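Local structure of NADH dehydrogenase, putative (Plasmodium falciparum, 5JWC) at residues L321-K326 with D342-Q347; Y131-V136 with Y338-C343. The protein probably oxidises NADH and passes the electrons to ubiquinone as a type II, FAD-containing NADH dehydrogenase, and is bound here by the inhibitor RYL-552. All blocks are in the same frame, centred on the assembly; numbering follows the deposited sequence.

Interaction 1 (L321-K326 with D342-Q347). With FAD (flavin-adenine dinucleotide), chain C.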
loop_
_atom_site.group_PDB
_atom_site.type_symbol
_atom_site.label_atom_id
_atom_site.label_comp_id
_atom_site.label_asym_id
_atom_site.label_seq_id
_atom_site.Cartn_x
_atom_site.Cartn_y
_atom_site.Cartn_z
ATOM N N LEU A 321 -33.136 -5.362 -10.365
ATOM C CA LEU A 321 -33.780 -4.121 -10.735
ATOM C C LEU A 321 -33.999 -4.047 -12.246
ATOM O O LEU A 321 -33.051 -4.149 -13.017
ATOM C CB LEU A 321 -32.928 -2.945 -10.253
ATOM C CG LEU A 321 -33.612 -1.579 -10.353
ATOM C CD1 LEU A 321 -34.934 -1.596 -9.580
ATOM C CD2 LEU A 321 -32.704 -0.495 -9.814
ATOM N N LYS A 322 -35.244 -3.866 -12.676
ATOM C CA LYS A 322 -35.535 -3.742 -14.106
ATOM C C LYS A 322 -35.648 -2.292 -14.541
ATOM O O LYS A 322 -36.284 -1.484 -13.861
ATOM C CB LYS A 322 -36.825 -4.484 -14.463
ATOM C CG LYS A 322 -36.800 -6.001 -14.287
ATOM C CD LYS A 322 -35.980 -6.661 -15.403
ATOM C CE LYS A 322 -36.293 -8.163 -15.523
ATOM N NZ LYS A 322 -36.609 -8.528 -16.955
ATOM N N VAL A 323 -35.036 -1.957 -15.674
ATOM C CA VAL A 323 -35.178 -0.625 -16.249
ATOM C C VAL A 323 -35.731 -0.753 -17.651
ATOM O O VAL A 323 -35.634 -1.821 -18.268
ATOM C CB VAL A 323 -33.837 0.137 -16.311
ATOM C CG1 VAL A 323 -33.209 0.195 -14.916
ATOM C CG2 VAL A 323 -32.886 -0.548 -17.304
ATOM N N ASP A 324 -36.285 0.326 -18.181
ATOM C CA ASP A 324 -36.774 0.265 -19.549
ATOM C C ASP A 324 -35.650 0.566 -20.535
ATOM O O ASP A 324 -34.487 0.721 -20.139
ATOM C CB ASP A 324 -37.965 1.223 -19.759
ATOM C CG ASP A 324 -37.607 2.713 -19.565
ATOM O OD1 ASP A 324 -38.564 3.493 -19.331
ATOM O OD2 ASP A 324 -36.421 3.125 -19.659
ATOM N N GLU A 325 -36.005 0.685 -21.812
ATOM C CA GLU A 325 -35.020 0.819 -22.882
ATOM C C GLU A 325 -34.249 2.129 -22.826
ATOM O O GLU A 325 -33.269 2.319 -23.554
ATOM C CB GLU A 325 -35.699 0.663 -24.245
ATOM C CG GLU A 325 -36.711 1.780 -24.623
ATOM C CD GLU A 325 -38.068 1.669 -23.934
ATOM O OE1 GLU A 325 -38.345 0.665 -23.245
ATOM O OE2 GLU A 325 -38.876 2.607 -24.087
ATOM N N LYS A 326 -34.679 3.023 -21.936
ATOM C CA LYS A 326 -34.038 4.323 -21.775
ATOM C C LYS A 326 -33.329 4.400 -20.423
ATOM O O LYS A 326 -32.864 5.470 -20.018
ATOM C CB LYS A 326 -35.077 5.446 -21.914
ATOM C CG LYS A 326 -35.470 5.726 -23.355
ATOM C CD LYS A 326 -36.735 6.582 -23.442
ATOM C CE LYS A 326 -37.120 6.819 -24.897
ATOM N NZ LYS A 326 -38.474 7.456 -25.048
ATOM N N ASP A 342 -24.104 -3.189 -13.380
ATOM C CA ASP A 342 -24.406 -4.557 -12.919
ATOM C C ASP A 342 -25.646 -4.688 -12.034
ATOM O O ASP A 342 -26.112 -5.801 -11.778
ATOM C CB ASP A 342 -23.237 -5.111 -12.115
ATOM C CG ASP A 342 -22.042 -5.490 -12.971
ATOM O OD1 ASP A 342 -22.065 -5.290 -14.205
ATOM O OD2 ASP A 342 -21.053 -5.971 -12.375
ATOM N N CYS A 343 -26.157 -3.576 -11.512
ATOM C CA CYS A 343 -27.297 -3.680 -10.591
ATOM C C CYS A 343 -28.639 -3.784 -11.327
ATOM O O CYS A 343 -29.680 -3.918 -10.684
ATOM C CB CYS A 343 -27.352 -2.481 -9.627
ATOM S SG CYS A 343 -27.839 -0.902 -10.399
ATOM N N LYS A 344 -28.620 -3.723 -12.658
ATOM C CA LYS A 344 -29.858 -3.646 -13.430
ATOM C C LYS A 344 -29.927 -4.660 -14.576
ATOM O O LYS A 344 -28.898 -5.181 -15.027
ATOM C CB LYS A 344 -30.052 -2.227 -13.987
ATOM C CG LYS A 344 -29.032 -1.822 -15.049
ATOM C CD LYS A 344 -29.517 -2.076 -16.472
ATOM C CE LYS A 344 -28.455 -1.703 -17.508
ATOM N NZ LYS A 344 -27.190 -2.514 -17.382
ATOM N N LYS A 345 -31.151 -4.894 -15.046
ATOM C CA LYS A 345 -31.412 -5.566 -16.320
ATOM C C LYS A 345 -32.424 -4.719 -17.107
ATOM O O LYS A 345 -33.314 -4.107 -16.514
ATOM C CB LYS A 345 -31.972 -6.976 -16.097
ATOM C CG LYS A 345 -30.941 -8.049 -15.685
ATOM C CD LYS A 345 -29.704 -8.089 -16.590
ATOM C CE LYS A 345 -28.577 -8.974 -15.990
ATOM N NZ LYS A 345 -27.283 -8.913 -16.793
ATOM N N ILE A 346 -32.272 -4.655 -18.426
ATOM C CA ILE A 346 -33.182 -3.886 -19.268
ATOM C C ILE A 346 -34.391 -4.737 -19.700
ATOM O O ILE A 346 -34.227 -5.862 -20.173
ATOM C CB ILE A 346 -32.462 -3.350 -20.529
ATOM C CG1 ILE A 346 -31.276 -2.452 -20.132
ATOM C CG2 ILE A 346 -33.444 -2.593 -21.443
ATOM C CD1 ILE A 346 -30.580 -1.819 -21.311
ATOM N N GLN A 347 -35.598 -4.206 -19.509
ATOM C CA GLN A 347 -36.813 -4.819 -20.037
ATOM C C GLN A 347 -37.443 -3.821 -20.995
ATOM O O GLN A 347 -38.129 -2.892 -20.564
ATOM C CB GLN A 347 -37.786 -5.196 -18.915
ATOM C CG GLN A 347 -39.179 -5.591 -19.436
ATOM C CD GLN A 347 -39.127 -6.775 -20.415
ATOM O OE1 GLN A 347 -38.882 -7.913 -20.006
ATOM N NE2 GLN A 347 -39.330 -6.501 -21.712
HETATM P PA FAD C . -18.897 -1.231 -9.816
HETATM O O1A FAD C . -18.530 -2.417 -8.971
HETATM O O2A FAD C . -17.858 -0.850 -10.810
HETATM O O5B FAD C . -19.259 0.029 -8.882
HETATM C C5B FAD C . -20.242 -0.048 -7.875
HETATM C C4B FAD C . -20.014 1.146 -6.963
HETATM O O4B FAD C . -21.116 1.282 -6.089
HETATM C C3B FAD C . -18.767 0.959 -6.094
HETATM O O3B FAD C . -18.092 2.195 -6.008
HETATM C C2B FAD C . -19.336 0.645 -4.729
HETATM O O2B FAD C . -18.473 1.093 -3.710
HETATM C C1B FAD C . -20.615 1.472 -4.784
HETATM N N9A FAD C . -21.666 1.066 -3.847
HETATM C C8A FAD C . -21.987 -0.203 -3.429
HETATM N N7A FAD C . -23.038 -0.101 -2.577
HETATM C C5A FAD C . -23.384 1.199 -2.455
HETATM C C6A FAD C . -24.374 1.832 -1.719
HETATM N N6A FAD C . -25.250 1.116 -1.014
HETATM N N1A FAD C . -24.496 3.200 -1.805
HETATM C C2A FAD C . -23.639 3.927 -2.610
HETATM N N3A FAD C . -22.652 3.288 -3.338
HETATM C C4A FAD C . -22.528 1.945 -3.249
HETATM N N1 FAD C . -15.582 -6.077 -17.255
HETATM C C2 FAD C . -15.161 -5.946 -18.551
HETATM O O2 FAD C . -15.912 -5.444 -19.379
HETATM N N3 FAD C . -13.894 -6.357 -18.932
HETATM C C4 FAD C . -13.021 -6.900 -18.026
HETATM O O4 FAD C . -11.891 -7.247 -18.397
HETATM C C4X FAD C . -13.431 -7.026 -16.704
HETATM N N5 FAD C . -12.590 -7.566 -15.757
HETATM C C5X FAD C . -13.025 -7.680 -14.441
HETATM C C6 FAD C . -12.175 -8.201 -13.481
HETATM C C7 FAD C . -12.582 -8.330 -12.159
HETATM C C7M FAD C . -11.622 -8.915 -11.149
HETATM C C8 FAD C . -13.854 -7.916 -11.785
HETATM C C8M FAD C . -14.316 -8.048 -10.364
HETATM C C9 FAD C . -14.713 -7.387 -12.750
HETATM C C9A FAD C . -14.299 -7.261 -14.074
HETATM N N10 FAD C . -15.142 -6.731 -15.036
HETATM C C10 FAD C . -14.711 -6.608 -16.330
HETATM C "C1'" FAD C . -16.545 -6.318 -14.699
HETATM C "C2'" FAD C . -16.717 -4.893 -14.240
HETATM O "O2'" FAD C . -15.886 -4.669 -13.135
HETATM C "C3'" FAD C . -18.155 -4.741 -13.776
HETATM O "O3'" FAD C . -19.054 -5.148 -14.782
HETATM C "C4'" FAD C . -18.345 -3.273 -13.436
HETATM O "O4'" FAD C . -17.660 -3.059 -12.229
HETATM C "C5'" FAD C . -19.807 -2.881 -13.291
HETATM O "O5'" FAD C . -19.845 -1.489 -13.056
HETATM P P FAD C . -20.835 -0.898 -11.930
HETATM O O1P FAD C . -20.758 0.611 -11.950
HETATM O O2P FAD C . -22.197 -1.470 -12.210
HETATM O O3P FAD C . -20.307 -1.540 -10.538
HETATM O O HOH W 1 -34.998 -8.212 -20.024
#
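Leu-321, Val-323, Lys-345 and Gln-347 are joined by three backbone hydrogen bonds that run two short strands side by side in the same direction. Lys-345 N gives to Leu-321 O at 2.9 Å, Lys-345 O takes Val-323 N, and Gln-347 N closes on Val-323 O at 2.7 Å with an N-H...O angle of 171°. Val-323 and Lys-345 thus each spend both their N-H and their C=O on this contact. Lys-345 O also receives a CA-H...O contact from Lys-322 CA, 3.3 Å away.

The apolar part lies on the face of Val-323 and Ile-346. With chi1 at -55°, Val-323 CG2 sits between its own backbone N and carbonyl carbon, where it meets Ile-346 CG1 at 3.8 Å and also the CD methylene of Lys-344. Ile-346 CG2 reaches further along, to 3.7 Å from Asp-324 O. On the other face, the bent chain of Lys-322 crosses Lys-345 at a slant, bringing its CD to Lys-345 CB.

Asp-342, just ahead of this strand pair, lies in the Gly-Asp sequence that contacts FAD, as in other flavoenzymes of the pyridine nucleotide-disulphide oxidoreductase family. It takes no part in the strand pairing; its OD1 accepts a hydrogen bond from the ribityl O3' of FAD at 3.1 Å.

The charged ends find their partners mostly outside the strand pair. Past strand 321-323, Asp-324 OD2 accepts Lys-326 N at 2.9 Å in an Asx turn, the donor standing 44° out of the carboxylate plane, while OD1 forms a salt bridge with Arg-328 NE. Lys-344 leads its NZ away to a salt bridge with Glu-430 and a hydrogen bond to Gly-341 O. Glu-325 OE1 accepts from Lys-349 N. Lys-322 NZ lies 4.0 Å from Gln-347 CB, and a water that donates to Ile-346 O offers it a weak bond.

Interaction 2 (Y131-V136 with Y338-C343). With FAD (flavin-adenine dinucleotide), chain C.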
loop_
_atom_site.group_PDB
_atom_site.type_symbol
_atom_site.label_atom_id
_atom_site.label_comp_id
_atom_site.label_asym_id
_atom_site.label_seq_id
_atom_site.Cartn_x
_atom_site.Cartn_y
_atom_site.Cartn_z
ATOM N N TYR A 131 -33.018 13.970 -9.790
ATOM C CA TYR A 131 -32.793 12.709 -10.500
ATOM C C TYR A 131 -31.842 11.835 -9.712
ATOM O O TYR A 131 -30.892 12.332 -9.098
ATOM C CB TYR A 131 -32.212 12.945 -11.887
ATOM C CG TYR A 131 -33.069 13.760 -12.808
ATOM C CD1 TYR A 131 -34.119 13.186 -13.510
ATOM C CD2 TYR A 131 -32.833 15.116 -12.974
ATOM C CE1 TYR A 131 -34.906 13.951 -14.368
ATOM C CE2 TYR A 131 -33.604 15.877 -13.811
ATOM C CZ TYR A 131 -34.636 15.298 -14.510
ATOM O OH TYR A 131 -35.399 16.092 -15.341
ATOM N N LEU A 132 -32.081 10.530 -9.765
ATOM C CA LEU A 132 -31.236 9.568 -9.091
ATOM C C LEU A 132 -30.668 8.556 -10.101
ATOM O O LEU A 132 -31.425 7.897 -10.832
ATOM C CB LEU A 132 -32.019 8.854 -8.009
ATOM C CG LEU A 132 -31.247 7.877 -7.130
ATOM C CD1 LEU A 132 -30.135 8.573 -6.333
ATOM C CD2 LEU A 132 -32.209 7.141 -6.224
ATOM N N ILE A 133 -29.341 8.444 -10.146
ATOM C CA ILE A 133 -28.682 7.454 -11.001
ATOM C C ILE A 133 -28.136 6.307 -10.152
ATOM O O ILE A 133 -27.119 6.444 -9.465
ATOM C CB ILE A 133 -27.524 8.071 -11.797
ATOM C CG1 ILE A 133 -27.884 9.487 -12.296
ATOM C CG2 ILE A 133 -27.106 7.136 -12.940
ATOM C CD1 ILE A 133 -29.039 9.535 -13.282
ATOM N N ILE A 134 -28.816 5.173 -10.163
ATOM C CA ILE A 134 -28.369 4.062 -9.329
ATOM C C ILE A 134 -27.318 3.210 -10.065
ATOM O O ILE A 134 -27.594 2.589 -11.095
ATOM C CB ILE A 134 -29.537 3.184 -8.885
ATOM C CG1 ILE A 134 -30.638 4.041 -8.232
ATOM C CG2 ILE A 134 -29.052 2.040 -7.958
ATOM C CD1 ILE A 134 -31.830 3.223 -7.723
ATOM N N ALA A 135 -26.106 3.213 -9.528
ATOM C CA ALA A 135 -24.998 2.477 -10.126
ATOM C C ALA A 135 -24.181 1.786 -9.037
ATOM O O ALA A 135 -22.957 1.942 -8.980
ATOM C CB ALA A 135 -24.115 3.414 -10.935
ATOM N N VAL A 136 -24.855 1.026 -8.181
ATOM C CA VAL A 136 -24.218 0.445 -6.986
ATOM C C VAL A 136 -23.582 -0.911 -7.229
ATOM O O VAL A 136 -23.047 -1.532 -6.308
ATOM C CB VAL A 136 -25.218 0.313 -5.831
ATOM C CG1 VAL A 136 -25.735 1.697 -5.452
ATOM C CG2 VAL A 136 -26.391 -0.647 -6.226
ATOM N N TYR A 338 -32.958 6.386 -12.546
ATOM C CA TYR A 338 -32.299 5.594 -13.583
ATOM C C TYR A 338 -31.362 4.588 -12.911
ATOM O O TYR A 338 -30.958 4.777 -11.762
ATOM C CB TYR A 338 -31.484 6.472 -14.542
ATOM C CG TYR A 338 -32.287 7.407 -15.418
ATOM C CD1 TYR A 338 -32.481 7.129 -16.761
ATOM C CD2 TYR A 338 -32.824 8.592 -14.902
ATOM C CE1 TYR A 338 -33.193 7.978 -17.573
ATOM C CE2 TYR A 338 -33.555 9.462 -15.718
ATOM C CZ TYR A 338 -33.734 9.138 -17.049
ATOM O OH TYR A 338 -34.437 9.953 -17.884
ATOM N N ALA A 339 -31.033 3.508 -13.608
ATOM C CA ALA A 339 -30.036 2.569 -13.093
ATOM C C ALA A 339 -29.171 2.090 -14.238
ATOM O O ALA A 339 -29.666 1.917 -15.362
ATOM C CB ALA A 339 -30.686 1.410 -12.390
ATOM N N ILE A 340 -27.883 1.903 -13.969
ATOM C CA ILE A 340 -26.936 1.488 -15.007
ATOM C C ILE A 340 -25.958 0.474 -14.431
ATOM O O ILE A 340 -25.795 0.391 -13.208
ATOM C CB ILE A 340 -26.140 2.684 -15.573
ATOM C CG1 ILE A 340 -25.299 3.340 -14.474
ATOM C CG2 ILE A 340 -27.065 3.719 -16.198
ATOM C CD1 ILE A 340 -24.529 4.601 -14.983
ATOM N N GLY A 341 -25.299 -0.299 -15.288
ATOM C CA GLY A 341 -24.293 -1.232 -14.792
ATOM C C GLY A 341 -24.847 -2.550 -14.283
ATOM O O GLY A 341 -25.930 -2.979 -14.689
ATOM N N ASP A 342 -24.104 -3.189 -13.380
ATOM C CA ASP A 342 -24.406 -4.557 -12.919
ATOM C C ASP A 342 -25.646 -4.688 -12.034
ATOM O O ASP A 342 -26.112 -5.801 -11.778
ATOM C CB ASP A 342 -23.237 -5.111 -12.115
ATOM C CG ASP A 342 -22.042 -5.490 -12.971
ATOM O OD1 ASP A 342 -22.065 -5.290 -14.205
ATOM O OD2 ASP A 342 -21.053 -5.971 -12.375
ATOM N N CYS A 343 -26.157 -3.576 -11.512
ATOM C CA CYS A 343 -27.297 -3.680 -10.591
ATOM C C CYS A 343 -28.639 -3.784 -11.327
ATOM O O CYS A 343 -29.680 -3.918 -10.684
ATOM C CB CYS A 343 -27.352 -2.481 -9.627
ATOM S SG CYS A 343 -27.839 -0.902 -10.399
HETATM P PA FAD C . -18.897 -1.231 -9.816
HETATM O O1A FAD C . -18.530 -2.417 -8.971
HETATM O O2A FAD C . -17.858 -0.850 -10.810
HETATM O O5B FAD C . -19.259 0.029 -8.882
HETATM C C5B FAD C . -20.242 -0.048 -7.875
HETATM C C4B FAD C . -20.014 1.146 -6.963
HETATM O O4B FAD C . -21.116 1.282 -6.089
HETATM C C3B FAD C . -18.767 0.959 -6.094
HETATM O O3B FAD C . -18.092 2.195 -6.008
HETATM C C2B FAD C . -19.336 0.645 -4.729
HETATM O O2B FAD C . -18.473 1.093 -3.710
HETATM C C1B FAD C . -20.615 1.472 -4.784
HETATM N N9A FAD C . -21.666 1.066 -3.847
HETATM C C8A FAD C . -21.987 -0.203 -3.429
HETATM N N7A FAD C . -23.038 -0.101 -2.577
HETATM C C5A FAD C . -23.384 1.199 -2.455
HETATM C C6A FAD C . -24.374 1.832 -1.719
HETATM N N6A FAD C . -25.250 1.116 -1.014
HETATM N N1A FAD C . -24.496 3.200 -1.805
HETATM C C2A FAD C . -23.639 3.927 -2.610
HETATM N N3A FAD C . -22.652 3.288 -3.338
HETATM C C4A FAD C . -22.528 1.945 -3.249
HETATM N N1 FAD C . -15.582 -6.077 -17.255
HETATM C C2 FAD C . -15.161 -5.946 -18.551
HETATM O O2 FAD C . -15.912 -5.444 -19.379
HETATM N N3 FAD C . -13.894 -6.357 -18.932
HETATM C C4 FAD C . -13.021 -6.900 -18.026
HETATM O O4 FAD C . -11.891 -7.247 -18.397
HETATM C C4X FAD C . -13.431 -7.026 -16.704
HETATM N N5 FAD C . -12.590 -7.566 -15.757
HETATM C C5X FAD C . -13.025 -7.680 -14.441
HETATM C C6 FAD C . -12.175 -8.201 -13.481
HETATM C C7 FAD C . -12.582 -8.330 -12.159
HETATM C C7M FAD C . -11.622 -8.915 -11.149
HETATM C C8 FAD C . -13.854 -7.916 -11.785
HETATM C C8M FAD C . -14.316 -8.048 -10.364
HETATM C C9 FAD C . -14.713 -7.387 -12.750
HETATM C C9A FAD C . -14.299 -7.261 -14.074
HETATM N N10 FAD C . -15.142 -6.731 -15.036
HETATM C C10 FAD C . -14.711 -6.608 -16.330
HETATM C "C1'" FAD C . -16.545 -6.318 -14.699
HETATM C "C2'" FAD C . -16.717 -4.893 -14.240
HETATM O "O2'" FAD C . -15.886 -4.669 -13.135
HETATM C "C3'" FAD C . -18.155 -4.741 -13.776
HETATM O "O3'" FAD C . -19.054 -5.148 -14.782
HETATM C "C4'" FAD C . -18.345 -3.273 -13.436
HETATM O "O4'" FAD C . -17.660 -3.059 -12.229
HETATM C "C5'" FAD C . -19.807 -2.881 -13.291
HETATM O "O5'" FAD C . -19.845 -1.489 -13.056
HETATM P P FAD C . -20.835 -0.898 -11.930
HETATM O O1P FAD C . -20.758 0.611 -11.950
HETATM O O2P FAD C . -22.197 -1.470 -12.210
HETATM O O3P FAD C . -20.307 -1.540 -10.538
#
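Ile-134 and Ala-339 meet CB to CB at 4.1 Å in the middle of a parallel strand pair at one side of the Rossmann-type FAD-binding sheet, where strand 131-134 lies between strands 30-34 and 337-339. On this face helix 303-309 covers Ile-134 through Ile-305 and Phe-308. Ile-134 CG2 leans on Cys-343 SG at 4.0 Å. On the opposite face, Ile-133 CD1 rests against Tyr-338 CB, and Phe-438 of helix 424-440 packs edge-to-face with the rings of both Tyr-131 and Tyr-338. The two tyrosines touch loosely, Tyr-131 CD1 lying near the plane of the Tyr-338 ring at its edge.

Further along, a chi1 of 62° turns Ile-340 CG1 in over its own backbone, 3.7 Å from Ala-135 CB, with CD1 continuing to Ile-133 CG2. Val-136 faces two ways: CG2 packs on Cys-343 CB, and CG1 approaches the adenine C5A of FAD to 3.8 Å.

The backbone bonds come next. Tyr-338 N donates to Leu-132 O at 2.8 Å, Ile-134 N to Tyr-338 O, and Ile-340 N to Ile-134 O. Beyond them the paired strands part and both chains turn to the cofactor. Gly-341, its N held by Glu-430 OE1, has no side chain to keep it off the phosphate and adopts backbone angles suited to glycine; its CA passes 3.3 Å from O2P of FAD, and the next amide, Asp-342 N, donates to that same oxygen at 2.8 Å.

How the interactions relate
Strands 321-323, 337-339 and 344-346 follow one another in the chain, so interactions 1 and 2 end on one continuous stretch and share Asp-342 and Cys-343. Their centres lie 9 Å apart. Much of the seam between them is formed by Ala-339: Val-323 CG1 and Leu-321 CD2 each pack on Ala-339 CB at 3.8 Å, and Lys-344 CG comes equally near to Ala-339 O. Farther from the cofactor, Lys-326 O lies 3.5 Å from Tyr-338 CE1. The two-stranded unit of interaction 1 therefore packs beside the edge strand of the main sheet in interaction 2, and the shared residues Asp-342 and Cys-343 join the two, Asp-342 meeting the FAD.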